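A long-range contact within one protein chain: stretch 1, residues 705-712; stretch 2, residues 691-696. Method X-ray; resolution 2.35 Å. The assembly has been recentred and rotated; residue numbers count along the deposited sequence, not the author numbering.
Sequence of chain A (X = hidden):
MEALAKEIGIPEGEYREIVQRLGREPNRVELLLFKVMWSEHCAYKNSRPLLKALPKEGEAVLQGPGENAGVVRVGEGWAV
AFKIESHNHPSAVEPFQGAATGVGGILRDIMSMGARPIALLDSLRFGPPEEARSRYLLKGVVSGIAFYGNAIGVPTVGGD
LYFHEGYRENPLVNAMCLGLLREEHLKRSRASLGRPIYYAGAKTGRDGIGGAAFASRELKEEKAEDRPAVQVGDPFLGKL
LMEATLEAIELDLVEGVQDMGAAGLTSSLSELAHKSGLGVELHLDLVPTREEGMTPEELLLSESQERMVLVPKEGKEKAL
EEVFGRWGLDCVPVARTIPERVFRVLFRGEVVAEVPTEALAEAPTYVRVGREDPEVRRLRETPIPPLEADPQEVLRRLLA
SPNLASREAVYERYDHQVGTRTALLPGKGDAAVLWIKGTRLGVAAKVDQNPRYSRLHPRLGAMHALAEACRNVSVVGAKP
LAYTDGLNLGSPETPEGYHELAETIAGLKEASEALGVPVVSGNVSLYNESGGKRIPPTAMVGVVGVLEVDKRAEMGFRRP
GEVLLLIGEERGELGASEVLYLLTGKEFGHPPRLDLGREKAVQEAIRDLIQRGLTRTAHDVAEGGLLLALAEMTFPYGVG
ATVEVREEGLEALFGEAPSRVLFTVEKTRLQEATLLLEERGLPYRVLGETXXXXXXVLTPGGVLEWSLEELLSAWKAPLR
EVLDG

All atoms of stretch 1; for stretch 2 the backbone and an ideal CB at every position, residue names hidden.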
# COMPACT_ATOMS: atom_id res chain seq x y z
N GLU A 705 -37.82 3.11 1.23
CA GLU A 705 -37.48 3.28 2.64
C GLU A 705 -36.91 2.07 3.35
O GLU A 705 -37.33 0.94 3.14
CB GLU A 705 -38.72 3.77 3.40
CG GLU A 705 -38.50 3.92 4.89
CD GLU A 705 -39.57 4.78 5.54
OE1 GLU A 705 -39.61 6.00 5.27
OE2 GLU A 705 -40.37 4.23 6.33
N TRP A 706 -35.93 2.32 4.21
CA TRP A 706 -35.28 1.28 5.00
C TRP A 706 -35.06 1.81 6.42
O TRP A 706 -34.79 3.01 6.60
CB TRP A 706 -33.91 0.93 4.43
CG TRP A 706 -33.92 0.40 3.05
CD1 TRP A 706 -33.92 -0.91 2.68
CD2 TRP A 706 -33.82 1.16 1.84
NE1 TRP A 706 -33.81 -1.02 1.31
CE2 TRP A 706 -33.75 0.24 0.77
CE3 TRP A 706 -33.79 2.53 1.56
CZ2 TRP A 706 -33.64 0.65 -0.55
CZ3 TRP A 706 -33.69 2.93 0.24
CH2 TRP A 706 -33.61 1.99 -0.80
N SER A 707 -35.17 0.94 7.41
CA SER A 707 -34.91 1.36 8.78
C SER A 707 -33.39 1.27 8.92
O SER A 707 -32.75 0.49 8.22
CB SER A 707 -35.59 0.41 9.77
OG SER A 707 -35.08 -0.91 9.63
N LEU A 708 -32.80 2.07 9.80
CA LEU A 708 -31.35 2.01 9.95
C LEU A 708 -30.97 0.65 10.51
O LEU A 708 -29.87 0.16 10.29
CB LEU A 708 -30.85 3.12 10.88
CG LEU A 708 -31.14 4.57 10.47
CD1 LEU A 708 -30.14 5.49 11.14
CD2 LEU A 708 -31.05 4.73 8.95
N GLU A 709 -31.91 0.03 11.21
CA GLU A 709 -31.66 -1.29 11.78
C GLU A 709 -31.37 -2.35 10.72
O GLU A 709 -30.36 -3.05 10.80
CB GLU A 709 -32.86 -1.75 12.62
CG GLU A 709 -32.65 -1.65 14.13
CD GLU A 709 -33.80 -2.27 14.91
OE1 GLU A 709 -34.94 -1.76 14.79
OE2 GLU A 709 -33.58 -3.27 15.63
N GLU A 710 -32.26 -2.48 9.74
CA GLU A 710 -32.09 -3.48 8.69
C GLU A 710 -30.87 -3.24 7.81
O GLU A 710 -30.26 -4.19 7.32
CB GLU A 710 -33.35 -3.58 7.81
CG GLU A 710 -33.72 -2.34 7.02
CD GLU A 710 -35.05 -2.49 6.29
OE1 GLU A 710 -35.16 -3.36 5.39
OE2 GLU A 710 -35.99 -1.75 6.63
N LEU A 711 -30.50 -1.97 7.62
CA LEU A 711 -29.33 -1.63 6.82
C LEU A 711 -28.10 -2.07 7.61
O LEU A 711 -27.18 -2.71 7.09
CB LEU A 711 -29.27 -0.12 6.58
CG LEU A 711 -30.34 0.50 5.67
CD1 LEU A 711 -30.15 2.01 5.61
CD2 LEU A 711 -30.25 -0.09 4.26
N LEU A 712 -28.13 -1.74 8.90
CA LEU A 712 -27.05 -2.07 9.81
C LEU A 712 -26.81 -3.58 9.96
O LEU A 712 -25.68 -4.04 9.82
CB LEU A 712 -27.33 -1.45 11.18
CG LEU A 712 -26.18 -1.44 12.18
CD1 LEU A 712 -25.02 -0.59 11.63
CD2 LEU A 712 -26.66 -0.87 13.51
N UNK A 691 -31.20 13.04 9.71
CA UNK A 691 -32.11 12.87 10.82
C UNK A 691 -32.97 11.63 10.75
O UNK A 691 -33.15 11.04 9.68
CB UNK A 691 -33.02 14.10 10.92
N UNK A 692 -33.50 11.24 11.90
CA UNK A 692 -34.38 10.09 11.98
C UNK A 692 -33.69 8.75 12.04
O UNK A 692 -32.47 8.67 12.01
CB UNK A 692 -35.33 10.10 10.78
N UNK A 693 -34.49 7.69 12.14
CA UNK A 693 -33.96 6.34 12.21
C UNK A 693 -34.30 5.56 10.96
O UNK A 693 -34.61 4.37 11.01
CB UNK A 693 -34.50 5.62 13.45
N UNK A 694 -34.26 6.25 9.83
CA UNK A 694 -34.52 5.62 8.54
C UNK A 694 -33.76 6.31 7.43
O UNK A 694 -33.31 7.45 7.57
CB UNK A 694 -36.02 5.63 8.23
N UNK A 695 -33.59 5.60 6.33
CA UNK A 695 -32.99 6.16 5.13
C UNK A 695 -34.23 6.21 4.25
O UNK A 695 -34.86 5.18 4.00
CB UNK A 695 -31.83 5.35 4.55
N UNK A 696 -34.61 7.41 3.82
CA UNK A 696 -35.80 7.59 2.99
C UNK A 696 -35.44 8.27 1.67
O UNK A 696 -34.82 9.34 1.66
CB UNK A 696 -36.85 8.41 3.74

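Position 691 is beyond the reach of stretch 1. Its phi of 125° is positive, which by itself favours glycine. The residue is Gly691, and it makes no contact here.

Position 692 repeats the pattern with phi 82° and psi 179°. Its ideal CB points sideways and has nothing of stretch 1 within 5.5 Å. Glycine is again favoured by the backbone, and Gly692 is deposited. Its contact is made by the backbone: Gly692 O lies 4.0 Å from Leu708 CD1.

At 693 the backbone does the work. Leu708 N, at the start of the helix, donates to O of residue 693 over 3.2 Å. The CB points sideways, 4.6 Å from Leu708 CG, with open space beyond. Many side chains would suit, long polar ones included. The residue is Lys693, and the end of its chain leads away from stretch 1.

Position 694 opens the strand, antiparallel to 705-707. It pairs with Ser707 in a non-hydrogen-bonded pair, with the CA atoms 4.3 Å apart. Its CB lies on the sheet face shared with Glu705 and Ser707, 4.5 Å from Glu705 CG. A small or polar side chain would fit beside that acid; serine, threonine and alanine are all plausible. The residue is Ser694. Its OG is 3.0 Å from a water O, and that water donates to Glu705 OE2 at 2.8 Å. The water thus bridges hydroxyl and carboxylate.

Position 695 is held by two backbone hydrogen bonds. Its N donates to Trp706 O at 2.9 Å, and its O accepts from Trp706 N at 3.1 Å. The CB turns to the face that carries the Trp706 side chain. It stands 3.9 Å from Leu711 CD1 and 4.5 Å from Leu708 CD2. These apolar neighbours call for an aliphatic residue: leucine, isoleucine, valine or methionine. Leu695 is deposited, with chi1 t and chi2 p. Its CB packs 3.8 Å from Leu711 CD1, and its CD2 reaches to 4.1 Å from Trp706 CE3. The strand is thereby tied to both the indole and the helix.

Position 696 pairs with Glu705, again without backbone hydrogen bonds between the two, and its CB returns to the face of Glu705. That CB is 4.0 Å from Glu705 OE1, so a donor is welcome. Threonine or serine would suit, and a longer basic residue is conceivable. The residue is Thr696. With chi1 m, Thr696 OG1 donates to Glu705 OE1 at 3.0 Å. Glu705 therefore meets one hydroxyl directly and the other, at 694, through water.

Stretch 2 (691-696) GGKSLT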
# COMPACT_ATOMS: atom_id res chain seq x y z
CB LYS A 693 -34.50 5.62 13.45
CG LYS A 693 -33.86 6.08 14.76
CD LYS A 693 -34.77 7.01 15.54
CE LYS A 693 -34.14 7.41 16.88
NZ LYS A 693 -35.10 8.12 17.79
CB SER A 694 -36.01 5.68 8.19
OG SER A 694 -36.76 4.76 8.96
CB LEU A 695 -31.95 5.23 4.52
CG LEU A 695 -31.50 5.68 3.13
CD1 LEU A 695 -30.91 7.08 3.23
CD2 LEU A 695 -30.49 4.71 2.54
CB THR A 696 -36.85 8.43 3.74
OG1 THR A 696 -37.18 7.77 4.97
CG2 THR A 696 -38.12 8.60 2.91
O HOH W 1 -38.88 2.83 8.20
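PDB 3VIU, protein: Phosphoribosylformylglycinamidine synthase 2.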